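Local coordinates for SusD family protein (Bacteroides uniformis, PDB 7KV1) that probably binds beta-glucans at the bacterial cell surface as a SusD-like glycan-binding protein, at residues 273-278 / 405-410; 410-415 / 435-440; 341-346 / 461-466. One frame throughout, in Å; residues are numbered along the deposited sequence.

Contact 1: 273-278 / 405-410; sequences ANIWET and YYRYAE. With NCO (cobalt hexammine(III)), chain C; EDO (1,2-ethanediol), chain D.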
loop_
_atom_site.group_PDB
_atom_site.type_symbol
_atom_site.label_atom_id
_atom_site.label_comp_id
_atom_site.label_asym_id
_atom_site.label_seq_id
_atom_site.Cartn_x
_atom_site.Cartn_y
_atom_site.Cartn_z
ATOM N N ALA A 273 -7.968 8.715 -15.167
ATOM C CA ALA A 273 -8.854 7.564 -15.481
ATOM C C ALA A 273 -8.061 6.444 -16.174
ATOM O O ALA A 273 -8.253 5.303 -15.813
ATOM C CB ALA A 273 -10.012 8.012 -16.331
ATOM N N ASN A 274 -7.174 6.761 -17.118
ATOM C CA ASN A 274 -6.434 5.791 -17.967
ATOM C C ASN A 274 -5.442 4.978 -17.126
ATOM O O ASN A 274 -5.062 3.857 -17.543
ATOM C CB ASN A 274 -5.681 6.498 -19.112
ATOM C CG ASN A 274 -6.531 6.983 -20.281
ATOM O OD1 ASN A 274 -7.760 6.853 -20.287
ATOM N ND2 ASN A 274 -5.881 7.587 -21.276
ATOM N N ILE A 275 -4.990 5.508 -15.982
ATOM C CA ILE A 275 -4.089 4.745 -15.074
ATOM C C ILE A 275 -4.691 3.357 -14.807
ATOM O O ILE A 275 -3.923 2.363 -14.796
ATOM C CB ILE A 275 -3.879 5.494 -13.744
ATOM C CG1 ILE A 275 -3.093 6.794 -13.901
ATOM C CG2 ILE A 275 -3.189 4.569 -12.743
ATOM C CD1 ILE A 275 -3.241 7.719 -12.712
ATOM N N TRP A 276 -5.997 3.310 -14.520
ATOM C CA TRP A 276 -6.690 2.141 -13.899
ATOM C C TRP A 276 -7.144 1.115 -14.952
ATOM O O TRP A 276 -7.606 0.028 -14.553
ATOM C CB TRP A 276 -7.857 2.668 -13.057
ATOM C CG TRP A 276 -7.345 3.756 -12.174
ATOM C CD1 TRP A 276 -7.510 5.102 -12.319
ATOM C CD2 TRP A 276 -6.379 3.582 -11.126
ATOM N NE1 TRP A 276 -6.754 5.769 -11.395
ATOM C CE2 TRP A 276 -6.051 4.863 -10.651
ATOM C CE3 TRP A 276 -5.825 2.460 -10.503
ATOM C CZ2 TRP A 276 -5.154 5.052 -9.604
ATOM C CZ3 TRP A 276 -4.944 2.646 -9.468
ATOM C CH2 TRP A 276 -4.597 3.927 -9.047
ATOM N N GLU A 277 -7.105 1.496 -16.230
ATOM C CA GLU A 277 -7.456 0.630 -17.385
ATOM C C GLU A 277 -6.303 -0.357 -17.573
ATOM O O GLU A 277 -5.168 -0.048 -17.128
ATOM C CB GLU A 277 -7.652 1.450 -18.659
ATOM C CG GLU A 277 -8.551 2.659 -18.500
ATOM C CD GLU A 277 -10.036 2.396 -18.657
ATOM O OE1 GLU A 277 -10.443 1.207 -18.572
ATOM O OE2 GLU A 277 -10.786 3.386 -18.888
ATOM N N THR A 278 -6.570 -1.502 -18.183
ATOM C CA THR A 278 -5.531 -2.507 -18.502
ATOM C C THR A 278 -4.414 -1.864 -19.320
ATOM O O THR A 278 -3.250 -2.149 -19.039
ATOM C CB THR A 278 -6.100 -3.722 -19.247
ATOM O OG1 THR A 278 -7.386 -4.013 -18.708
ATOM C CG2 THR A 278 -5.177 -4.908 -19.120
ATOM N N TYR A 405 1.157 0.086 -6.815
ATOM C CA TYR A 405 1.710 0.202 -5.436
ATOM C C TYR A 405 2.330 1.579 -5.232
ATOM O O TYR A 405 1.976 2.233 -4.235
ATOM C CB TYR A 405 2.719 -0.906 -5.115
ATOM C CG TYR A 405 2.860 -1.128 -3.628
ATOM C CD1 TYR A 405 3.601 -0.263 -2.824
ATOM C CD2 TYR A 405 2.182 -2.161 -3.022
ATOM C CE1 TYR A 405 3.686 -0.448 -1.452
ATOM C CE2 TYR A 405 2.248 -2.354 -1.650
ATOM C CZ TYR A 405 3.005 -1.503 -0.861
ATOM O OH TYR A 405 3.059 -1.764 0.485
ATOM N N TYR A 406 3.188 1.998 -6.163
ATOM C CA TYR A 406 3.875 3.312 -6.162
ATOM C C TYR A 406 3.622 3.987 -7.501
ATOM O O TYR A 406 3.961 3.385 -8.502
ATOM C CB TYR A 406 5.379 3.160 -5.931
ATOM C CG TYR A 406 5.720 2.775 -4.520
ATOM C CD1 TYR A 406 5.176 3.481 -3.456
ATOM C CD2 TYR A 406 6.534 1.688 -4.250
ATOM C CE1 TYR A 406 5.439 3.105 -2.146
ATOM C CE2 TYR A 406 6.823 1.321 -2.943
ATOM C CZ TYR A 406 6.261 2.025 -1.884
ATOM O OH TYR A 406 6.485 1.651 -0.591
ATOM N N ARG A 407 3.059 5.192 -7.483
ATOM C CA ARG A 407 2.861 6.047 -8.680
ATOM C C ARG A 407 3.702 7.328 -8.545
ATOM O O ARG A 407 3.896 7.832 -7.438
ATOM C CB ARG A 407 1.386 6.436 -8.817
ATOM C CG ARG A 407 0.466 5.239 -8.944
ATOM C CD ARG A 407 -0.880 5.679 -9.420
ATOM N NE ARG A 407 -1.794 6.216 -8.435
ATOM C CZ ARG A 407 -2.233 7.476 -8.377
ATOM N NH1 ARG A 407 -1.733 8.410 -9.163
ATOM N NH2 ARG A 407 -3.177 7.799 -7.500
ATOM N N TYR A 408 4.084 7.904 -9.661
ATOM C CA TYR A 408 4.847 9.171 -9.689
ATOM C C TYR A 408 4.026 10.325 -9.065
ATOM O O TYR A 408 4.680 11.288 -8.633
ATOM C CB TYR A 408 5.308 9.442 -11.122
ATOM C CG TYR A 408 6.072 10.719 -11.349
ATOM C CD1 TYR A 408 7.381 10.870 -10.908
ATOM C CD2 TYR A 408 5.484 11.781 -12.006
ATOM C CE1 TYR A 408 8.080 12.042 -11.142
ATOM C CE2 TYR A 408 6.179 12.951 -12.272
ATOM C CZ TYR A 408 7.469 13.091 -11.813
ATOM O OH TYR A 408 8.149 14.242 -12.057
ATOM N N ALA A 409 2.688 10.260 -8.988
ATOM C CA ALA A 409 1.894 11.259 -8.222
ATOM C C ALA A 409 2.399 11.297 -6.771
ATOM O O ALA A 409 2.589 12.392 -6.212
ATOM C CB ALA A 409 0.404 10.996 -8.295
ATOM N N GLU A 410 2.712 10.128 -6.205
ATOM C CA GLU A 410 3.217 10.020 -4.824
ATOM C C GLU A 410 4.657 10.553 -4.719
ATOM O O GLU A 410 4.998 11.160 -3.688
ATOM C CB GLU A 410 3.042 8.584 -4.323
ATOM C CG GLU A 410 3.262 8.479 -2.850
ATOM C CD GLU A 410 3.079 7.126 -2.194
ATOM O OE1 GLU A 410 2.834 6.113 -2.893
ATOM O OE2 GLU A 410 3.082 7.130 -0.951
HETATM CO CO NCO C . 9.801 15.053 -15.902
HETATM N N1 NCO C . 10.212 13.653 -17.281
HETATM N N2 NCO C . 9.578 16.428 -14.473
HETATM N N3 NCO C . 9.464 16.504 -17.332
HETATM N N4 NCO C . 11.715 15.518 -15.859
HETATM N N5 NCO C . 10.112 13.659 -14.444
HETATM N N6 NCO C . 7.871 14.623 -15.948
HETATM C C1 EDO D . 3.297 -1.137 4.275
HETATM O O1 EDO D . 3.318 -2.418 3.663
HETATM C C2 EDO D . 2.713 -0.094 3.401
HETATM O O2 EDO D . 3.475 0.097 2.210
#
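R407 projects its side chain at W276 and I275, and the three account for the whole contact, burying 122 Å² in all. R407 NE lies 3.7 Å from W276 CH2, while W276 CZ2 sits over one face of the guanidinium. R407 NH2 lies in the plane of the indole, at its edge. With W276 CZ2 over a guanidinium face and the ring and guanidinium planes 85° apart, the two groups do not stack flat. I275 crosses R407 at about a right angle and brings I275 CD1 to 3.9 Å from R407 NH1. Its other branch, CG2, covers the centre of one indole face 3.5 Å above the plane, which helps to fix how the ring is turned. A bend at chi3 (-81°) in the otherwise outstretched R407 chain turns the guanidinium toward the indole.

R407, the last residue of strand 403-407, is the N-cap of helix 408-420; in the same strand Y405 and Y406 form a classic beta bulge against W288. Y405 and Y408, in the same segment, each bond a small molecule. Y405 OH donates to O2 of an ethanediol at 2.6 Å, a molecule probably derived from the crystallisation liquor, which meets the ring at its edge. Y408 OH accepts a hydrogen bond from N5 of cobalt hexammine at 3.1 Å.

No hydrogen bond joins the two segments. The buried R407 is instead paired with E285, E461 and E465, so its charge is answered by carboxylates while W276 and I275 supply a largely apolar wall. Such a cluster would probably keep the arginine cationic; the three carboxylates hold the guanidinium in its orientation, and the indole packs against it.

Contact 2: 410-415 / 435-440; sequences ETLLNA and NEVRTR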
loop_
_atom_site.group_PDB
_atom_site.type_symbol
_atom_site.label_atom_id
_atom_site.label_comp_id
_atom_site.label_asym_id
_atom_site.label_seq_id
_atom_site.Cartn_x
_atom_site.Cartn_y
_atom_site.Cartn_z
ATOM N N GLU A 410 2.712 10.128 -6.205
ATOM C CA GLU A 410 3.217 10.020 -4.824
ATOM C C GLU A 410 4.657 10.553 -4.719
ATOM O O GLU A 410 4.998 11.160 -3.688
ATOM C CB GLU A 410 3.042 8.584 -4.323
ATOM C CG GLU A 410 3.262 8.479 -2.850
ATOM C CD GLU A 410 3.079 7.126 -2.194
ATOM O OE1 GLU A 410 2.834 6.113 -2.893
ATOM O OE2 GLU A 410 3.082 7.130 -0.951
ATOM N N THR A 411 5.490 10.360 -5.740
ATOM C CA THR A 411 6.827 11.012 -5.827
ATOM C C THR A 411 6.655 12.528 -5.653
ATOM O O THR A 411 7.350 13.116 -4.799
ATOM C CB THR A 411 7.540 10.647 -7.134
ATOM O OG1 THR A 411 7.456 9.233 -7.366
ATOM C CG2 THR A 411 8.973 11.127 -7.118
ATOM N N LEU A 412 5.738 13.148 -6.405
ATOM C CA LEU A 412 5.589 14.627 -6.404
ATOM C C LEU A 412 5.088 15.058 -5.024
ATOM O O LEU A 412 5.668 16.006 -4.458
ATOM C CB LEU A 412 4.637 15.063 -7.526
ATOM C CG LEU A 412 5.178 14.927 -8.953
ATOM C CD1 LEU A 412 4.037 15.005 -9.948
ATOM C CD2 LEU A 412 6.231 15.992 -9.286
ATOM N N LEU A 413 4.091 14.364 -4.469
ATOM C CA LEU A 413 3.490 14.746 -3.169
ATOM C C LEU A 413 4.469 14.454 -2.024
ATOM O O LEU A 413 4.491 15.250 -1.058
ATOM C CB LEU A 413 2.125 14.082 -2.991
ATOM C CG LEU A 413 1.049 14.512 -3.999
ATOM C CD1 LEU A 413 -0.252 13.788 -3.754
ATOM C CD2 LEU A 413 0.771 16.006 -3.955
ATOM N N ASN A 414 5.261 13.382 -2.131
ATOM C CA ASN A 414 6.344 13.097 -1.171
ATOM C C ASN A 414 7.311 14.285 -1.188
ATOM O O ASN A 414 7.657 14.804 -0.133
ATOM C CB ASN A 414 7.120 11.819 -1.522
ATOM C CG ASN A 414 6.438 10.517 -1.145
ATOM O OD1 ASN A 414 5.402 10.517 -0.488
ATOM N ND2 ASN A 414 7.009 9.407 -1.591
ATOM N N ALA A 415 7.785 14.645 -2.362
ATOM C CA ALA A 415 8.770 15.742 -2.543
ATOM C C ALA A 415 8.194 17.059 -1.999
ATOM O O ALA A 415 8.897 17.789 -1.265
ATOM C CB ALA A 415 9.099 15.838 -3.987
ATOM N N ASN A 435 1.130 21.298 -7.751
ATOM C CA ASN A 435 0.220 21.862 -8.784
ATOM C C ASN A 435 0.203 20.968 -10.034
ATOM O O ASN A 435 -0.837 20.962 -10.722
ATOM C CB ASN A 435 0.530 23.325 -9.104
ATOM C CG ASN A 435 0.013 24.260 -8.034
ATOM O OD1 ASN A 435 -0.804 23.842 -7.215
ATOM N ND2 ASN A 435 0.473 25.516 -8.032
ATOM N N GLU A 436 1.283 20.241 -10.325
ATOM C CA GLU A 436 1.331 19.253 -11.451
ATOM C C GLU A 436 0.270 18.161 -11.212
ATOM O O GLU A 436 -0.409 17.774 -12.170
ATOM C CB GLU A 436 2.743 18.674 -11.516
ATOM C CG GLU A 436 3.193 18.011 -12.798
ATOM C CD GLU A 436 4.723 17.951 -12.912
ATOM O OE1 GLU A 436 5.378 18.979 -12.489
ATOM O OE2 GLU A 436 5.300 16.870 -13.376
ATOM N N VAL A 437 0.147 17.692 -9.970
ATOM C CA VAL A 437 -0.903 16.725 -9.535
ATOM C C VAL A 437 -2.279 17.396 -9.635
ATOM O O VAL A 437 -3.177 16.770 -10.204
ATOM C CB VAL A 437 -0.625 16.165 -8.126
ATOM C CG1 VAL A 437 -1.714 15.225 -7.647
ATOM C CG2 VAL A 437 0.722 15.457 -8.045
ATOM N N ARG A 438 -2.470 18.590 -9.090
ATOM C CA ARG A 438 -3.796 19.280 -9.129
ATOM C C ARG A 438 -4.206 19.514 -10.582
ATOM O O ARG A 438 -5.347 19.211 -10.926
ATOM C CB ARG A 438 -3.720 20.601 -8.381
ATOM C CG ARG A 438 -3.613 20.432 -6.877
ATOM C CD ARG A 438 -3.820 21.714 -6.104
ATOM N NE ARG A 438 -5.117 22.339 -6.293
ATOM C CZ ARG A 438 -6.222 22.058 -5.602
ATOM N NH1 ARG A 438 -6.248 21.092 -4.685
ATOM N NH2 ARG A 438 -7.318 22.745 -5.866
ATOM N N THR A 439 -3.290 19.996 -11.420
ATOM C CA THR A 439 -3.577 20.303 -12.848
ATOM C C THR A 439 -4.002 19.022 -13.576
ATOM O O THR A 439 -4.943 19.084 -14.376
ATOM C CB THR A 439 -2.372 20.945 -13.549
ATOM O OG1 THR A 439 -2.122 22.131 -12.823
ATOM C CG2 THR A 439 -2.644 21.326 -14.989
ATOM N N ARG A 440 -3.334 17.884 -13.335
ATOM C CA ARG A 440 -3.681 16.605 -14.017
ATOM C C ARG A 440 -5.130 16.257 -13.641
ATOM O O ARG A 440 -5.910 15.711 -14.476
ATOM C CB ARG A 440 -2.642 15.521 -13.673
ATOM C CG ARG A 440 -2.789 14.225 -14.461
ATOM C CD ARG A 440 -3.791 13.286 -13.775
ATOM N NE ARG A 440 -3.265 12.701 -12.528
ATOM C CZ ARG A 440 -2.414 11.669 -12.486
ATOM N NH1 ARG A 440 -1.975 11.118 -13.609
ATOM N NH2 ARG A 440 -1.979 11.203 -11.319
#
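L412 and V437 carry the core of this helix-helix contact, with L413 and E436 adding to it. Helix segments 410-415 and 435-440 run antiparallel but steeply inclined, at 139° between their N-to-C directions, and their axes approach to 9.7 Å. V437 holds CG1 anti to its backbone N (chi1 178°), and this choice of rotamer directs CG2, the branch beside the backbone N, at the leucines. V437 CG2 meets L412 CD1 at 3.8 Å and L412 CB at 4.0 Å, the two side chains sliding past each other in opposite directions. The same methyl is also 4.1 Å from L413 CD2, where the side chains cross obliquely, so one branch of the valine serves both leucines. Each leucine keeps CG beside the backbone N with a nearly trans chi2, the usual helical conformation; in L413 this is what carries the branch tip closer to V437 than its CB bond alone would suggest.

E436 takes a different course. Its CG lies anti to the backbone N (chi1 -160°) and the chain beyond is extended, crossing L412 at about a right angle, with E436 OE2 4.1 Å from L412 CD1. That carboxylate also comes within about 4 Å of the bound cobalt hexammine. Within helix 429-440, T439 OG1 donates to N435 O at 2.7 Å from above the carbonyl plane, while T439 N reaches the same oxygen from the opposite face.

Around this apolar seam, helix 451-461 touches both L413 and V437. T411 and N414 reach helices 230-244 and 250-262, so helix 408-420 lies between these two helices and helix 429-440, in a mainly helical setting consistent with the TPR-related architecture of the family.

Contact 3: 341-346 / 461-466; sequences LETYQM and EFVGEG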
loop_
_atom_site.group_PDB
_atom_site.type_symbol
_atom_site.label_atom_id
_atom_site.label_comp_id
_atom_site.label_asym_id
_atom_site.label_seq_id
_atom_site.Cartn_x
_atom_site.Cartn_y
_atom_site.Cartn_z
ATOM N N LEU A 341 -20.179 8.018 1.579
ATOM C CA LEU A 341 -20.756 9.182 0.858
ATOM C C LEU A 341 -19.840 10.395 1.041
ATOM O O LEU A 341 -19.662 11.184 0.103
ATOM C CB LEU A 341 -22.169 9.470 1.396
ATOM C CG LEU A 341 -22.906 10.648 0.739
ATOM C CD1 LEU A 341 -22.960 10.510 -0.784
ATOM C CD2 LEU A 341 -24.321 10.780 1.310
ATOM N N GLU A 342 -19.296 10.559 2.229
ATOM C CA GLU A 342 -18.362 11.654 2.575
ATOM C C GLU A 342 -17.156 11.588 1.628
ATOM O O GLU A 342 -16.656 12.625 1.197
ATOM C CB GLU A 342 -18.040 11.524 4.073
ATOM C CG GLU A 342 -19.278 11.509 5.004
ATOM C CD GLU A 342 -20.275 10.326 5.084
ATOM O OE1 GLU A 342 -19.881 9.142 5.028
ATOM O OE2 GLU A 342 -21.493 10.595 5.269
ATOM N N THR A 343 -16.703 10.407 1.238
ATOM C CA THR A 343 -15.565 10.267 0.291
ATOM C C THR A 343 -15.961 10.758 -1.111
ATOM O O THR A 343 -15.113 11.378 -1.821
ATOM C CB THR A 343 -15.053 8.827 0.274
ATOM O OG1 THR A 343 -14.920 8.446 1.640
ATOM C CG2 THR A 343 -13.751 8.667 -0.470
ATOM N N TYR A 344 -17.166 10.423 -1.564
ATOM C CA TYR A 344 -17.669 10.955 -2.848
ATOM C C TYR A 344 -17.755 12.479 -2.717
ATOM O O TYR A 344 -17.264 13.215 -3.602
ATOM C CB TYR A 344 -18.988 10.281 -3.225
ATOM C CG TYR A 344 -19.627 10.875 -4.447
ATOM C CD1 TYR A 344 -19.255 10.481 -5.723
ATOM C CD2 TYR A 344 -20.575 11.878 -4.319
ATOM C CE1 TYR A 344 -19.824 11.058 -6.851
ATOM C CE2 TYR A 344 -21.166 12.456 -5.432
ATOM C CZ TYR A 344 -20.781 12.048 -6.698
ATOM O OH TYR A 344 -21.324 12.659 -7.782
ATOM N N GLN A 345 -18.353 12.973 -1.641
ATOM C CA GLN A 345 -18.682 14.433 -1.508
ATOM C C GLN A 345 -17.437 15.313 -1.296
ATOM O O GLN A 345 -17.536 16.524 -1.542
ATOM C CB GLN A 345 -19.676 14.653 -0.363
ATOM C CG GLN A 345 -21.017 14.005 -0.631
ATOM C CD GLN A 345 -21.964 14.136 0.537
ATOM O OE1 GLN A 345 -21.568 14.204 1.699
ATOM N NE2 GLN A 345 -23.240 14.146 0.219
ATOM N N MET A 346 -16.264 14.774 -0.957
ATOM C CA MET A 346 -15.070 15.638 -0.709
ATOM C C MET A 346 -14.518 16.150 -2.044
ATOM O O MET A 346 -13.772 17.125 -2.033
ATOM C CB MET A 346 -13.976 14.891 0.066
ATOM C CG MET A 346 -13.203 13.874 -0.770
ATOM S SD MET A 346 -12.184 12.833 0.330
ATOM C CE MET A 346 -11.428 11.749 -0.877
ATOM N N GLU A 461 -5.981 11.962 -3.977
ATOM C CA GLU A 461 -5.227 11.302 -5.063
ATOM C C GLU A 461 -5.281 9.779 -4.905
ATOM O O GLU A 461 -5.248 9.105 -5.938
ATOM C CB GLU A 461 -3.798 11.832 -5.085
ATOM C CG GLU A 461 -2.899 11.292 -6.194
ATOM C CD GLU A 461 -3.275 11.715 -7.599
ATOM O OE1 GLU A 461 -3.965 12.729 -7.715
ATOM O OE2 GLU A 461 -2.861 11.013 -8.579
ATOM N N PHE A 462 -5.361 9.264 -3.679
ATOM C CA PHE A 462 -5.016 7.852 -3.381
ATOM C C PHE A 462 -6.187 7.068 -2.777
ATOM O O PHE A 462 -5.956 6.024 -2.148
ATOM C CB PHE A 462 -3.766 7.817 -2.505
ATOM C CG PHE A 462 -2.546 8.368 -3.191
ATOM C CD1 PHE A 462 -2.067 7.810 -4.368
ATOM C CD2 PHE A 462 -1.865 9.438 -2.649
ATOM C CE1 PHE A 462 -0.980 8.360 -5.018
ATOM C CE2 PHE A 462 -0.738 9.959 -3.271
ATOM C CZ PHE A 462 -0.307 9.420 -4.461
ATOM N N VAL A 463 -7.421 7.509 -2.979
ATOM C CA VAL A 463 -8.597 6.764 -2.446
ATOM C C VAL A 463 -8.523 5.322 -2.961
ATOM O O VAL A 463 -8.427 5.133 -4.157
ATOM C CB VAL A 463 -9.946 7.429 -2.767
ATOM C CG1 VAL A 463 -11.111 6.558 -2.326
ATOM C CG2 VAL A 463 -10.041 8.813 -2.162
ATOM N N GLY A 464 -8.552 4.356 -2.046
ATOM C CA GLY A 464 -8.625 2.926 -2.378
ATOM C C GLY A 464 -7.255 2.341 -2.670
ATOM O O GLY A 464 -7.204 1.160 -3.104
ATOM N N GLU A 465 -6.186 3.099 -2.414
ATOM C CA GLU A 465 -4.794 2.657 -2.695
ATOM C C GLU A 465 -4.012 2.402 -1.403
ATOM O O GLU A 465 -2.789 2.186 -1.490
ATOM C CB GLU A 465 -4.118 3.707 -3.590
ATOM C CG GLU A 465 -4.770 3.844 -4.949
ATOM C CD GLU A 465 -4.034 4.797 -5.867
ATOM O OE1 GLU A 465 -2.896 4.489 -6.287
ATOM O OE2 GLU A 465 -4.615 5.852 -6.161
ATOM N N GLY A 466 -4.683 2.406 -0.250
ATOM C CA GLY A 466 -4.076 2.003 1.042
ATOM C C GLY A 466 -3.084 3.013 1.604
ATOM O O GLY A 466 -2.149 2.558 2.318
#
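A type II beta turn from F462 to E465, closed by the 2.9 Å bond from E465 N to F462 O, presents V463 to helix 341-345, with T343 and V463 the nearest pair at 8.3 Å between CA atoms. Its two central residues define the type: V463, at the second position, is extended with a psi of 125°, and G464, at the third, has a positive phi of 84°. F462, the turn's first residue, lies just past helix 451-461. The CB of V463 points toward the helix.

Both valine branches take part. V463 CG1 meets T343 CG2 at 3.9 Å, the two side chains reaching toward each other tip to tip, and V463 CG2 is 4.1 Å from the same threonine methyl. T343 turns its methyl rather than its hydroxyl to the valine, since CG2 lies anti to the backbone N while OG1 is held by N81 O. M346, three residues further on, comes alongside. Its CG sits in the crowded position between backbone N and carbonyl carbon (chi1 75°), and the extended chain beyond slides past V463 in the opposite direction, ending with M346 CE only 3.5 Å from V463 CG2. That carbon-carbon distance is tighter than ordinary van der Waals contact, so the methyls are closely pressed.

The valine therefore fits against T343 and M346, and no hydrogen bond joins the two segments. F82, M339 and T357 also touch V463, whereas R459 of helix 451-461 meets T343 and M346. Geometrically this is apolar packing of a beta-turn residue on a short helix, joining the connection between helices 451-461 and 468-474 to helix 341-345 within the SusD family fold.

How the contacts relate
From the N terminus, 273-278 comes first, then 341-346, then 405-410, where contact 1 closes its loop. Contact 2 opens at E410, shared with contact 1, and closes at 435-440; contact 3, opened earlier at 341-346, closes last at 461-466. Contacts 1 and 3 thus cross, contact 2 falls wholly within the span of contact 3, and contacts 1 and 2 run in series. E461 of contact 3 binds an arginine from each of the others: R440 NH2 meets E461 OE2 at 2.9 Å, and R407 shares that carboxylate. The set ties strand 403-407 and helices 272-275, 341-345, 408-420 and 429-440 to the turn following helix 451-461.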